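Local atomic coordinates of amphiphysin (Drosophila melanogaster, PDB entry 1URU), a protein that probably senses and stabilises membrane curvature, binding curved membranes through a dimeric, banana-shaped coiled-coil BAR domain. Residues 40-45 against 192-197; 62-67 against 111-116; 88-93 against 234-239; 136-141 against 180-185. All blocks are in the same frame, centred on the assembly; numbering follows the deposited sequence.

How the contacts relate
The four contacts link the three long helices of one BAR monomer in pairs. Contact 2, between helices 35-84 and 92-156, is the buried one: isoleucine, valine, leucine and tyrosine meet without polar link. Contact 1 lies at the surface, where helices 35-84 and 172-239 touch through an imidazole on a proline and an amide on a phenol. Contacts 3 and 4 join helix 172-239 to helix 92-156 or the turn leading into it. Both are partly buried and lie on opposite sides of the chain's centre. Contact 4 mixes leucine with long basic side chains, whereas contact 3 brings a tight turn against the last helical residues. Contacts 1, 2 and 3 also touch the second subunit.

Contact 1 (40-45 against 192-197); sequences DDHLNN and ELPALY
Helices 35-84 and 172-239 run in broadly the same direction where they meet, their local axes 9.6 Å apart at closest approach and inclined by 35°. Two pairs, His-42 with Pro-194 and Asn-45 with Tyr-197, carry most of the contact. The imidazole of His-42, its CG anti to the carbonyl carbon, is laid obliquely against the ring of Pro-194. CD of Pro-194 stands over one imidazole face, 3.9 Å from the centroid of the His-42 ring, in a CH-pi contact shifted toward the rim. CB of Pro-194 reaches CE1 of His-42 at 3.4 Å. Pro-194 has no N-H to give to the preceding turn, and the helix kinks here. CD1 of Leu-193 packs on CB of His-42 and lies 4.4 Å from CD2 of Leu-43. Further along, Tyr-197 has CG anti to its backbone N (chi1 -167°), which swings the phenol across to Asn-45. CB of Asn-45 makes a CH-pi contact over that ring, and its amide stacks on the same ring with the planes 14° apart, ND2 coming 3.8 Å from CE2 of Tyr-197. Arg-48 weakly bonds both Asn-45 OD1 and Tyr-197 OH. An alanine at Tyr-197 would remove the ring that Asn-45 stacks on, and would probably loosen the join between the helices and to Glu-86 of the second subunit. Such same-direction pairing of helices 35-84 and 172-239 is characteristic of the BAR domain's three-helix coiled coil.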
loop_
_atom_site.group_PDB
_atom_site.type_symbol
_atom_site.label_atom_id
_atom_site.label_comp_id
_atom_site.label_asym_id
_atom_site.label_seq_id
_atom_site.Cartn_x
_atom_site.Cartn_y
_atom_site.Cartn_z
ATOM N N ASP A 40 28.146 31.662 7.724
ATOM C CA ASP A 40 28.118 30.809 6.552
ATOM C C ASP A 40 27.921 29.371 6.936
ATOM O O ASP A 40 27.187 28.669 6.285
ATOM C CB ASP A 40 29.428 30.915 5.784
ATOM C CG ASP A 40 29.340 31.871 4.627
ATOM O OD1 ASP A 40 29.232 31.367 3.476
ATOM O OD2 ASP A 40 29.358 33.117 4.766
ATOM N N ASP A 41 28.614 28.930 7.978
ATOM C CA ASP A 41 28.499 27.560 8.443
ATOM C C ASP A 41 27.089 27.296 8.928
ATOM O O ASP A 41 26.556 26.216 8.694
ATOM C CB ASP A 41 29.509 27.256 9.550
ATOM C CG ASP A 41 30.924 27.056 9.022
ATOM O OD1 ASP A 41 31.135 27.097 7.800
ATOM O OD2 ASP A 41 31.908 26.881 9.765
ATOM N N HIS A 42 26.492 28.282 9.594
ATOM C CA HIS A 42 25.093 28.200 10.021
ATOM C C HIS A 42 24.147 28.058 8.838
ATOM O O HIS A 42 23.137 27.362 8.923
ATOM C CB HIS A 42 24.676 29.440 10.793
ATOM C CG HIS A 42 25.216 29.512 12.183
ATOM N ND1 HIS A 42 24.902 28.587 13.150
ATOM C CD2 HIS A 42 26.038 30.411 12.770
ATOM C CE1 HIS A 42 25.507 28.915 14.280
ATOM N NE2 HIS A 42 26.204 30.018 14.075
ATOM N N LEU A 43 24.476 28.742 7.749
ATOM C CA LEU A 43 23.739 28.620 6.502
ATOM C C LEU A 43 23.812 27.235 5.895
ATOM O O LEU A 43 22.817 26.765 5.385
ATOM C CB LEU A 43 24.278 29.608 5.464
ATOM C CG LEU A 43 23.894 31.073 5.596
ATOM C CD1 LEU A 43 24.234 31.779 4.286
ATOM C CD2 LEU A 43 22.422 31.239 5.915
ATOM N N ASN A 44 24.988 26.601 5.910
ATOM C CA ASN A 44 25.144 25.291 5.292
ATOM C C ASN A 44 24.309 24.307 6.037
ATOM O O ASN A 44 23.702 23.440 5.435
ATOM C CB ASN A 44 26.587 24.817 5.283
ATOM C CG ASN A 44 27.451 25.607 4.325
ATOM O OD1 ASN A 44 26.993 26.553 3.663
ATOM N ND2 ASN A 44 28.728 25.243 4.266
ATOM N N ASN A 45 24.275 24.471 7.352
ATOM C CA ASN A 45 23.523 23.610 8.249
ATOM C C ASN A 45 22.033 23.764 8.063
ATOM O O ASN A 45 21.304 22.834 8.280
ATOM C CB ASN A 45 23.844 23.953 9.705
ATOM C CG ASN A 45 25.198 23.445 10.155
ATOM O OD1 ASN A 45 25.891 22.718 9.429
ATOM N ND2 ASN A 45 25.595 23.845 11.365
ATOM N N GLU A 192 19.169 32.882 15.921
ATOM C CA GLU A 192 17.976 32.174 15.493
ATOM C C GLU A 192 18.312 30.904 14.702
ATOM O O GLU A 192 17.655 29.886 14.861
ATOM C CB GLU A 192 17.026 33.089 14.699
ATOM C CG GLU A 192 16.095 33.908 15.581
ATOM C CD GLU A 192 15.325 34.965 14.806
ATOM O OE1 GLU A 192 14.871 34.691 13.667
ATOM O OE2 GLU A 192 15.169 36.085 15.326
ATOM N N LEU A 193 19.325 30.985 13.848
ATOM C CA LEU A 193 19.696 29.874 12.984
ATOM C C LEU A 193 20.160 28.646 13.751
ATOM O O LEU A 193 19.615 27.583 13.538
ATOM C CB LEU A 193 20.761 30.299 11.959
ATOM C CG LEU A 193 20.251 31.209 10.846
ATOM C CD1 LEU A 193 21.399 31.908 10.142
ATOM C CD2 LEU A 193 19.379 30.430 9.845
ATOM N N PRO A 194 21.181 28.751 14.596
ATOM C CA PRO A 194 21.599 27.598 15.416
ATOM C C PRO A 194 20.523 27.081 16.362
ATOM O O PRO A 194 20.478 25.900 16.628
ATOM C CB PRO A 194 22.788 28.147 16.228
ATOM C CG PRO A 194 22.685 29.594 16.131
ATOM C CD PRO A 194 22.056 29.912 14.822
ATOM N N ALA A 195 19.720 27.981 16.899
ATOM C CA ALA A 195 18.566 27.632 17.701
ATOM C C ALA A 195 17.676 26.665 16.947
ATOM O O ALA A 195 17.288 25.659 17.508
ATOM C CB ALA A 195 17.778 28.906 18.084
ATOM N N LEU A 196 17.376 26.977 15.682
ATOM C CA LEU A 196 16.529 26.154 14.806
ATOM C C LEU A 196 17.185 24.837 14.453
ATOM O O LEU A 196 16.521 23.806 14.357
ATOM C CB LEU A 196 16.196 26.910 13.498
ATOM C CG LEU A 196 15.431 26.226 12.327
ATOM C CD1 LEU A 196 14.118 25.542 12.746
ATOM C CD2 LEU A 196 15.142 27.246 11.236
ATOM N N TYR A 197 18.487 24.887 14.238
ATOM C CA TYR A 197 19.266 23.702 13.957
ATOM C C TYR A 197 19.216 22.715 15.113
ATOM O O TYR A 197 19.168 21.510 14.901
ATOM C CB TYR A 197 20.720 24.087 13.655
ATOM C CG TYR A 197 21.506 22.958 13.060
ATOM C CD1 TYR A 197 21.094 22.357 11.864
ATOM C CD2 TYR A 197 22.632 22.453 13.698
ATOM C CE1 TYR A 197 21.793 21.283 11.313
ATOM C CE2 TYR A 197 23.349 21.386 13.149
ATOM C CZ TYR A 197 22.918 20.805 11.956
ATOM O OH TYR A 197 23.608 19.749 11.407
#

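Contact 2 (62-67 against 111-116)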
loop_
_atom_site.group_PDB
_atom_site.type_symbol
_atom_site.label_atom_id
_atom_site.label_comp_id
_atom_site.label_asym_id
_atom_site.label_seq_id
_atom_site.Cartn_x
_atom_site.Cartn_y
_atom_site.Cartn_z
ATOM N N ASN A 62 4.156 10.454 0.226
ATOM C CA ASN A 62 4.091 9.349 -0.711
ATOM C C ASN A 62 3.644 8.079 0.031
ATOM O O ASN A 62 2.819 7.342 -0.466
ATOM C CB ASN A 62 5.441 9.167 -1.415
ATOM C CG ASN A 62 5.420 8.035 -2.419
ATOM O OD1 ASN A 62 4.617 8.046 -3.355
ATOM N ND2 ASN A 62 6.277 7.041 -2.220
ATOM N N TYR A 63 4.154 7.884 1.250
ATOM C CA TYR A 63 3.804 6.742 2.089
ATOM C C TYR A 63 2.336 6.754 2.444
ATOM O O TYR A 63 1.677 5.733 2.380
ATOM C CB TYR A 63 4.615 6.776 3.358
ATOM C CG TYR A 63 4.409 5.616 4.292
ATOM C CD1 TYR A 63 4.754 4.328 3.910
ATOM C CD2 TYR A 63 3.906 5.807 5.580
ATOM C CE1 TYR A 63 4.600 3.242 4.775
ATOM C CE2 TYR A 63 3.741 4.723 6.461
ATOM C CZ TYR A 63 4.109 3.446 6.042
ATOM O OH TYR A 63 3.971 2.382 6.871
ATOM N N ILE A 64 1.812 7.914 2.789
ATOM C CA ILE A 64 0.425 8.001 3.212
ATOM C C ILE A 64 -0.534 7.572 2.097
ATOM O O ILE A 64 -1.407 6.745 2.317
ATOM C CB ILE A 64 0.061 9.421 3.621
ATOM C CG1 ILE A 64 0.946 9.902 4.768
ATOM C CG2 ILE A 64 -1.446 9.492 3.935
ATOM C CD1 ILE A 64 0.224 10.107 6.055
ATOM N N ARG A 65 -0.418 8.154 0.911
ATOM C CA ARG A 65 -1.329 7.730 -0.143
ATOM C C ARG A 65 -1.062 6.277 -0.559
ATOM O O ARG A 65 -1.971 5.583 -0.981
ATOM C CB ARG A 65 -1.355 8.706 -1.341
ATOM C CG ARG A 65 -0.107 8.801 -2.132
ATOM C CD ARG A 65 -0.312 8.982 -3.652
ATOM N NE ARG A 65 0.894 8.484 -4.320
ATOM C CZ ARG A 65 0.992 7.360 -5.003
ATOM N NH1 ARG A 65 -0.074 6.579 -5.225
ATOM N NH2 ARG A 65 2.174 7.023 -5.494
ATOM N N CYS A 66 0.160 5.788 -0.408
ATOM C CA CYS A 66 0.384 4.390 -0.711
ATOM C C CYS A 66 -0.320 3.492 0.302
ATOM O O CYS A 66 -0.838 2.441 -0.059
ATOM C CB CYS A 66 1.867 4.078 -0.859
ATOM S SG CYS A 66 2.459 4.647 -2.475
ATOM N N VAL A 67 -0.369 3.952 1.548
ATOM C CA VAL A 67 -1.079 3.299 2.641
ATOM C C VAL A 67 -2.598 3.340 2.412
ATOM O O VAL A 67 -3.275 2.314 2.500
ATOM C CB VAL A 67 -0.781 4.014 4.013
ATOM C CG1 VAL A 67 -1.686 3.482 5.087
ATOM C CG2 VAL A 67 0.715 3.906 4.423
ATOM N N HIS A 111 -5.456 7.601 9.887
ATOM C CA HIS A 111 -5.846 8.853 10.557
ATOM C C HIS A 111 -4.620 9.362 11.296
ATOM O O HIS A 111 -4.182 10.505 11.099
ATOM C CB HIS A 111 -7.064 8.621 11.499
ATOM C CG HIS A 111 -7.326 9.717 12.507
ATOM N ND1 HIS A 111 -7.983 10.896 12.197
ATOM C CD2 HIS A 111 -7.070 9.776 13.838
ATOM C CE1 HIS A 111 -8.093 11.640 13.288
ATOM N NE2 HIS A 111 -7.544 10.985 14.295
ATOM N N LYS A 112 -4.053 8.484 12.115
ATOM C CA LYS A 112 -2.891 8.809 12.909
ATOM C C LYS A 112 -1.719 9.265 12.018
ATOM O O LYS A 112 -0.970 10.149 12.417
ATOM C CB LYS A 112 -2.494 7.618 13.776
ATOM C CG LYS A 112 -3.488 7.216 14.875
ATOM C CD LYS A 112 -2.881 6.089 15.705
ATOM C CE LYS A 112 -3.803 5.492 16.777
ATOM N NZ LYS A 112 -3.614 3.967 16.880
ATOM N N LEU A 113 -1.576 8.700 10.813
ATOM C CA LEU A 113 -0.463 9.073 9.929
ATOM C C LEU A 113 -0.685 10.476 9.365
ATOM O O LEU A 113 0.189 11.325 9.454
ATOM C CB LEU A 113 -0.265 8.075 8.769
ATOM C CG LEU A 113 0.255 6.662 9.017
ATOM C CD1 LEU A 113 0.324 5.933 7.726
ATOM C CD2 LEU A 113 1.606 6.651 9.666
ATOM N N GLY A 114 -1.858 10.717 8.788
ATOM C CA GLY A 114 -2.166 11.997 8.168
ATOM C C GLY A 114 -2.515 13.135 9.109
ATOM O O GLY A 114 -2.712 14.272 8.645
ATOM N N ASP A 115 -2.593 12.844 10.408
ATOM C CA ASP A 115 -2.984 13.826 11.407
ATOM C C ASP A 115 -1.897 13.976 12.464
ATOM O O ASP A 115 -1.142 14.943 12.430
ATOM C CB ASP A 115 -4.325 13.448 12.046
ATOM C CG ASP A 115 -4.772 14.437 13.110
ATOM O OD1 ASP A 115 -5.910 14.311 13.615
ATOM O OD2 ASP A 115 -4.060 15.374 13.504
ATOM N N GLN A 116 -1.818 13.026 13.397
ATOM C CA GLN A 116 -0.827 13.083 14.479
ATOM C C GLN A 116 0.628 13.156 13.962
ATOM O O GLN A 116 1.404 13.934 14.478
ATOM C CB GLN A 116 -0.996 11.897 15.445
ATOM C CG GLN A 116 -2.050 12.087 16.536
ATOM C CD GLN A 116 -3.493 12.109 15.997
ATOM O OE1 GLN A 116 -3.995 11.112 15.476
ATOM N NE2 GLN A 116 -4.149 13.258 16.116
#
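Segment 111-116 passes segment 62-67 in the opposite sense, with the short axes at 152° and 10.2 Å apart at closest approach. Lys-112 turns to helix 172-239, where its side chain packs on Thr-214 and Val-217. Leu-113 follows and carries nearly all of the contact from this side. Its CG is anti to the carbonyl carbon and chi2 is extended at 179°, so that the CD1 methyl meets both Tyr-63 and Val-67. CD1 of Leu-113 lies 3.8 Å from CE2 of Tyr-63, the leucine crossing the phenol at about a right angle. The same methyl meets CG2 of Val-67 at 3.9 Å, here tip to tip. CG2 of Val-67 in turn sits over the centre of the Tyr-63 ring, 3.6 Å above its plane, so valine and leucine contact one ring together. Ile-64 slides past Leu-113 in the opposite direction and puts its CD1 3.4 Å from CB of Leu-113. The same isoleucine methyl also lies against the backbone, with CD1 of Ile-64 3.5 Å from N of Gly-114. A wider, pi-type turn runs from Leu-113 to Gln-116, and Gln-116 packs on Thr-210 of helix 172-239. Since nearly all the touching groups are aliphatic or aromatic, with no hydrogen bond between the segments, the two helices are probably held here by close fit and by exclusion of water.

Contact 3 (88-93 against 234-239); sequences QWSGYD and DKLATE
The chain between helices 35-84 and 92-156 bends tightly beside the last residues of helix 172-239. Gln-88, first of the segment, hydrogen-bonds through NE2 to Glu-86. Trp-89 comes next, its CG anti to the carbonyl carbon; the indole crosses Leu-236 obliquely, with CE3 of Trp-89 3.8 Å from CD2 of Leu-236. Both methyls of that leucine also approach CB of the tryptophan, with CD1 of Leu-236 4.1 Å from CB of Trp-89. Ser-90 points toward the helix and covers its backbone near Leu-236, OG of Ser-90 being 3.9 Å from CA of Leu-236. From the next turn Glu-239 extends its chain back over the serine, placing OE1 3.4 Å from CB of Ser-90. Ser-90 and Gly-91 are the central pair of a type II turn from Trp-89 to Tyr-92, and the positive phi of 78° at Gly-91 suits a residue without a side chain. The same glycine is the N-cap of helix 92-156, which Tyr-92 begins. Tyr-85 braces the bend through a hydrogen bond from its OH to Ser-90 O. Helix 172-239 thus finishes against the turn linking the other two helices, while the second subunit adds Arg-200 on Trp-89 and Val-205 on Leu-236.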
loop_
_atom_site.group_PDB
_atom_site.type_symbol
_atom_site.label_atom_id
_atom_site.label_comp_id
_atom_site.label_asym_id
_atom_site.label_seq_id
_atom_site.Cartn_x
_atom_site.Cartn_y
_atom_site.Cartn_z
ATOM N N GLN A 88 -23.384 -20.716 5.615
ATOM C CA GLN A 88 -23.595 -22.010 6.225
ATOM C C GLN A 88 -22.306 -22.707 6.715
ATOM O O GLN A 88 -22.385 -23.700 7.444
ATOM C CB GLN A 88 -24.382 -22.911 5.249
ATOM C CG GLN A 88 -23.536 -23.712 4.271
ATOM C CD GLN A 88 -23.378 -23.062 2.905
ATOM O OE1 GLN A 88 -23.883 -21.942 2.651
ATOM N NE2 GLN A 88 -22.679 -23.776 2.006
ATOM N N TRP A 89 -21.131 -22.232 6.288
ATOM C CA TRP A 89 -19.857 -22.806 6.751
ATOM C C TRP A 89 -19.559 -22.314 8.152
ATOM O O TRP A 89 -20.040 -21.258 8.566
ATOM C CB TRP A 89 -18.699 -22.437 5.810
ATOM C CG TRP A 89 -18.889 -22.909 4.391
ATOM C CD1 TRP A 89 -19.851 -23.743 3.943
ATOM C CD2 TRP A 89 -18.106 -22.557 3.248
ATOM N NE1 TRP A 89 -19.738 -23.931 2.589
ATOM C CE2 TRP A 89 -18.662 -23.219 2.136
ATOM C CE3 TRP A 89 -16.994 -21.738 3.044
ATOM C CZ2 TRP A 89 -18.139 -23.093 0.843
ATOM C CZ3 TRP A 89 -16.480 -21.617 1.774
ATOM C CH2 TRP A 89 -17.051 -22.279 0.688
ATOM N N SER A 90 -18.780 -23.076 8.901
ATOM C CA SER A 90 -18.405 -22.635 10.236
ATOM C C SER A 90 -17.431 -21.447 10.138
ATOM O O SER A 90 -16.700 -21.307 9.154
ATOM C CB SER A 90 -17.821 -23.788 11.064
ATOM O OG SER A 90 -16.418 -23.898 10.901
ATOM N N GLY A 91 -17.447 -20.598 11.161
ATOM C CA GLY A 91 -16.637 -19.397 11.208
ATOM C C GLY A 91 -17.155 -18.223 10.378
ATOM O O GLY A 91 -16.488 -17.199 10.299
ATOM N N TYR A 92 -18.322 -18.328 9.759
ATOM C CA TYR A 92 -18.709 -17.283 8.818
ATOM C C TYR A 92 -18.975 -15.931 9.505
ATOM O O TYR A 92 -18.543 -14.899 9.009
ATOM C CB TYR A 92 -19.895 -17.695 7.930
ATOM C CG TYR A 92 -20.390 -16.546 7.077
ATOM C CD1 TYR A 92 -19.794 -16.240 5.853
ATOM C CD2 TYR A 92 -21.433 -15.728 7.518
ATOM C CE1 TYR A 92 -20.245 -15.166 5.089
ATOM C CE2 TYR A 92 -21.889 -14.660 6.760
ATOM C CZ TYR A 92 -21.293 -14.384 5.557
ATOM O OH TYR A 92 -21.749 -13.328 4.820
ATOM N N ASP A 93 -19.696 -15.919 10.622
ATOM C CA ASP A 93 -20.046 -14.645 11.262
ATOM C C ASP A 93 -18.796 -14.079 11.920
ATOM O O ASP A 93 -18.574 -12.857 11.930
ATOM C CB ASP A 93 -21.154 -14.814 12.315
ATOM C CG ASP A 93 -22.455 -15.356 11.743
ATOM O OD1 ASP A 93 -22.942 -14.871 10.691
ATOM O OD2 ASP A 93 -23.072 -16.276 12.319
ATOM N N ASP A 234 -8.786 -22.911 10.131
ATOM C CA ASP A 234 -8.350 -24.254 10.581
ATOM C C ASP A 234 -9.539 -25.119 10.973
ATOM O O ASP A 234 -9.578 -26.280 10.640
ATOM C CB ASP A 234 -7.418 -24.167 11.805
ATOM C CG ASP A 234 -6.011 -24.710 11.526
ATOM O OD1 ASP A 234 -5.814 -25.966 11.539
ATOM O OD2 ASP A 234 -5.040 -23.938 11.299
ATOM N N LYS A 235 -10.484 -24.527 11.703
ATOM C CA LYS A 235 -11.696 -25.202 12.150
ATOM C C LYS A 235 -12.571 -25.572 10.985
ATOM O O LYS A 235 -13.216 -26.605 11.037
ATOM C CB LYS A 235 -12.526 -24.336 13.109
ATOM C CG LYS A 235 -11.985 -24.277 14.530
ATOM C CD LYS A 235 -12.866 -23.386 15.429
ATOM C CE LYS A 235 -12.044 -22.419 16.328
ATOM N NZ LYS A 235 -12.687 -21.076 16.529
ATOM N N LEU A 236 -12.632 -24.737 9.950
ATOM C CA LEU A 236 -13.369 -25.123 8.745
ATOM C C LEU A 236 -12.633 -26.222 7.970
ATOM O O LEU A 236 -13.249 -27.092 7.379
ATOM C CB LEU A 236 -13.632 -23.921 7.842
ATOM C CG LEU A 236 -14.386 -24.287 6.554
ATOM C CD1 LEU A 236 -15.699 -24.998 6.856
ATOM C CD2 LEU A 236 -14.630 -23.068 5.698
ATOM N N ALA A 237 -11.311 -26.185 7.992
ATOM C CA ALA A 237 -10.501 -27.212 7.352
ATOM C C ALA A 237 -10.612 -28.556 8.068
ATOM O O ALA A 237 -10.555 -29.595 7.412
ATOM C CB ALA A 237 -9.042 -26.783 7.266
ATOM N N THR A 238 -10.771 -28.559 9.392
ATOM C CA THR A 238 -10.871 -29.819 10.127
ATOM C C THR A 238 -12.273 -30.409 9.969
ATOM O O THR A 238 -12.412 -31.594 9.676
ATOM C CB THR A 238 -10.461 -29.671 11.634
ATOM O OG1 THR A 238 -11.207 -28.628 12.280
ATOM C CG2 THR A 238 -8.974 -29.238 11.786
ATOM N N GLU A 239 -13.301 -29.572 10.121
ATOM C CA GLU A 239 -14.696 -30.019 10.042
ATOM C C GLU A 239 -15.005 -30.552 8.643
ATOM O O GLU A 239 -15.373 -31.711 8.480
ATOM C CB GLU A 239 -15.675 -28.889 10.446
ATOM C CG GLU A 239 -17.122 -29.045 9.948
ATOM C CD GLU A 239 -17.932 -27.756 10.078
ATOM O OE1 GLU A 239 -17.915 -27.167 11.189
ATOM O OE2 GLU A 239 -18.576 -27.322 9.077
#

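Contact 4 (136-141 against 180-185)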
loop_
_atom_site.group_PDB
_atom_site.type_symbol
_atom_site.label_atom_id
_atom_site.label_comp_id
_atom_site.label_asym_id
_atom_site.label_seq_id
_atom_site.Cartn_x
_atom_site.Cartn_y
_atom_site.Cartn_z
ATOM N N GLU A 136 17.825 35.916 3.246
ATOM C CA GLU A 136 17.971 36.671 1.998
ATOM C C GLU A 136 17.753 38.168 2.259
ATOM O O GLU A 136 18.276 39.003 1.541
ATOM C CB GLU A 136 17.000 36.134 0.920
ATOM C CG GLU A 136 17.473 34.824 0.290
ATOM C CD GLU A 136 16.381 33.981 -0.388
ATOM O OE1 GLU A 136 15.276 33.815 0.159
ATOM O OE2 GLU A 136 16.656 33.426 -1.477
ATOM N N LYS A 137 16.990 38.503 3.295
ATOM C CA LYS A 137 16.895 39.893 3.735
ATOM C C LYS A 137 18.185 40.365 4.413
ATOM O O LYS A 137 18.571 41.494 4.247
ATOM C CB LYS A 137 15.716 40.102 4.680
ATOM C CG LYS A 137 15.302 41.550 4.802
ATOM C CD LYS A 137 14.130 41.729 5.788
ATOM C CE LYS A 137 14.272 43.014 6.637
ATOM N NZ LYS A 137 13.669 42.864 8.002
ATOM N N ARG A 138 18.851 39.513 5.179
ATOM C CA ARG A 138 20.117 39.901 5.798
ATOM C C ARG A 138 21.155 40.108 4.713
ATOM O O ARG A 138 21.790 41.152 4.682
ATOM C CB ARG A 138 20.591 38.858 6.818
ATOM C CG ARG A 138 21.980 39.095 7.409
ATOM C CD ARG A 138 23.119 38.445 6.633
ATOM N NE ARG A 138 24.278 38.231 7.484
ATOM C CZ ARG A 138 25.524 38.013 7.054
ATOM N NH1 ARG A 138 25.810 37.969 5.755
ATOM N NH2 ARG A 138 26.505 37.820 7.940
ATOM N N ASN A 139 21.308 39.128 3.819
ATOM C CA ASN A 139 22.281 39.197 2.724
ATOM C C ASN A 139 22.046 40.436 1.858
ATOM O O ASN A 139 22.982 41.059 1.391
ATOM C CB ASN A 139 22.257 37.918 1.862
ATOM C CG ASN A 139 22.587 36.634 2.670
ATOM O OD1 ASN A 139 22.842 36.690 3.866
ATOM N ND2 ASN A 139 22.564 35.483 2.006
ATOM N N ARG A 140 20.798 40.823 1.681
ATOM C CA ARG A 140 20.473 41.985 0.857
ATOM C C ARG A 140 20.893 43.282 1.578
ATOM O O ARG A 140 21.643 44.091 1.036
ATOM C CB ARG A 140 18.970 41.945 0.564
ATOM C CG ARG A 140 18.400 43.006 -0.353
ATOM C CD ARG A 140 16.902 42.809 -0.597
ATOM N NE ARG A 140 16.604 41.389 -0.844
ATOM C CZ ARG A 140 15.699 40.641 -0.185
ATOM N NH1 ARG A 140 14.950 41.156 0.796
ATOM N NH2 ARG A 140 15.540 39.352 -0.520
ATOM N N LYS A 141 20.433 43.436 2.818
ATOM C CA LYS A 141 20.786 44.564 3.676
ATOM C C LYS A 141 22.317 44.739 3.852
ATOM O O LYS A 141 22.784 45.853 4.141
ATOM C CB LYS A 141 20.128 44.418 5.068
ATOM C CG LYS A 141 18.597 44.195 5.085
ATOM C CD LYS A 141 17.779 45.460 5.350
ATOM C CE LYS A 141 16.748 45.749 4.235
ATOM N NZ LYS A 141 16.699 47.204 3.881
ATOM N N ARG A 180 22.382 50.124 11.236
ATOM C CA ARG A 180 21.475 49.783 12.333
ATOM C C ARG A 180 20.587 48.619 11.885
ATOM O O ARG A 180 20.417 47.633 12.600
ATOM C CB ARG A 180 20.623 50.997 12.746
ATOM C CG ARG A 180 19.598 50.768 13.912
ATOM C CD ARG A 180 20.070 51.273 15.314
ATOM N NE ARG A 180 19.551 50.497 16.467
ATOM C CZ ARG A 180 19.962 50.648 17.743
ATOM N NH1 ARG A 180 20.903 51.540 18.052
ATOM N NH2 ARG A 180 19.437 49.904 18.717
ATOM N N THR A 181 20.063 48.729 10.673
ATOM C CA THR A 181 19.112 47.775 10.108
ATOM C C THR A 181 19.759 46.405 9.833
ATOM O O THR A 181 19.139 45.364 10.040
ATOM C CB THR A 181 18.445 48.398 8.817
ATOM O OG1 THR A 181 17.110 47.914 8.661
ATOM C CG2 THR A 181 19.133 47.981 7.519
ATOM N N TYR A 182 21.005 46.408 9.372
ATOM C CA TYR A 182 21.749 45.169 9.143
ATOM C C TYR A 182 22.152 44.493 10.465
ATOM O O TYR A 182 22.027 43.278 10.602
ATOM C CB TYR A 182 23.009 45.438 8.314
ATOM C CG TYR A 182 23.937 44.253 8.321
ATOM C CD1 TYR A 182 23.574 43.075 7.690
ATOM C CD2 TYR A 182 25.152 44.284 9.002
ATOM C CE1 TYR A 182 24.405 41.978 7.710
ATOM C CE2 TYR A 182 25.985 43.185 9.023
ATOM C CZ TYR A 182 25.600 42.040 8.377
ATOM O OH TYR A 182 26.388 40.925 8.379
ATOM N N GLU A 183 22.662 45.303 11.404
ATOM C CA GLU A 183 23.108 44.868 12.738
ATOM C C GLU A 183 22.024 44.031 13.403
ATOM O O GLU A 183 22.280 42.914 13.821
ATOM C CB GLU A 183 23.447 46.069 13.660
ATOM C CG GLU A 183 24.885 46.613 13.646
ATOM C CD GLU A 183 25.064 47.863 14.542
ATOM O OE1 GLU A 183 24.101 48.187 15.300
ATOM O OE2 GLU A 183 26.152 48.523 14.500
ATOM N N ILE A 184 20.808 44.556 13.492
ATOM C CA ILE A 184 19.740 43.840 14.207
ATOM C C ILE A 184 19.442 42.502 13.533
ATOM O O ILE A 184 19.292 41.499 14.222
ATOM C CB ILE A 184 18.445 44.699 14.414
ATOM C CG1 ILE A 184 17.406 43.944 15.261
ATOM C CG2 ILE A 184 17.776 45.047 13.090
ATOM C CD1 ILE A 184 17.901 43.390 16.657
ATOM N N LEU A 185 19.394 42.488 12.204
ATOM C CA LEU A 185 19.099 41.274 11.445
ATOM C C LEU A 185 20.203 40.225 11.592
ATOM O O LEU A 185 19.924 39.104 11.971
ATOM C CB LEU A 185 18.927 41.595 9.959
ATOM C CG LEU A 185 17.557 41.533 9.282
ATOM C CD1 LEU A 185 17.753 41.135 7.831
ATOM C CD2 LEU A 185 16.579 40.579 9.962
#
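Apolar packing centres on Leu-185, which faces helix 92-156 and rests CD1 on its backbone, 3.3 Å from N of Arg-138. The side chain of Lys-137 crosses this leucine at about a right angle, its CB and CG both touching the CD1 methyl, with CB of Lys-137 3.9 Å from CD1 of Leu-185. On the next turn Lys-141, bent along its length, brings CD to 3.6 Å from CG2 of Thr-181. The segments run in opposite directions, their axes at 146° and 9.3 Å apart, as expected of the helical hairpin that forms the distal arm of a BAR domain; the contact lies near the base of that arm, where the start of helix 35-84 still touches the hairpin. Contacts of flat and charged groups lie on the other flank. Arg-138 and Tyr-182 run side by side, both with CG anti to the backbone N, and a bend at chi2 (-90°) lays the arginine's aliphatic part beside the ring, CG of Arg-138 being 3.8 Å from CE1 of Tyr-182. OH of Tyr-182 stands over one guanidinium face, 3.1 Å from NH2 of Arg-138, at an angle too poor for a hydrogen bond, and the two planes are 67° apart. NH2 is instead bonded to OD1 of Asn-186, and the guanidinium makes a cation-pi contact with Phe-39 of helix 35-84. A leucine at Arg-138 would lose the bond to Asn-186 and the cation-pi contact with Phe-39, which would probably weaken the link among all three helices.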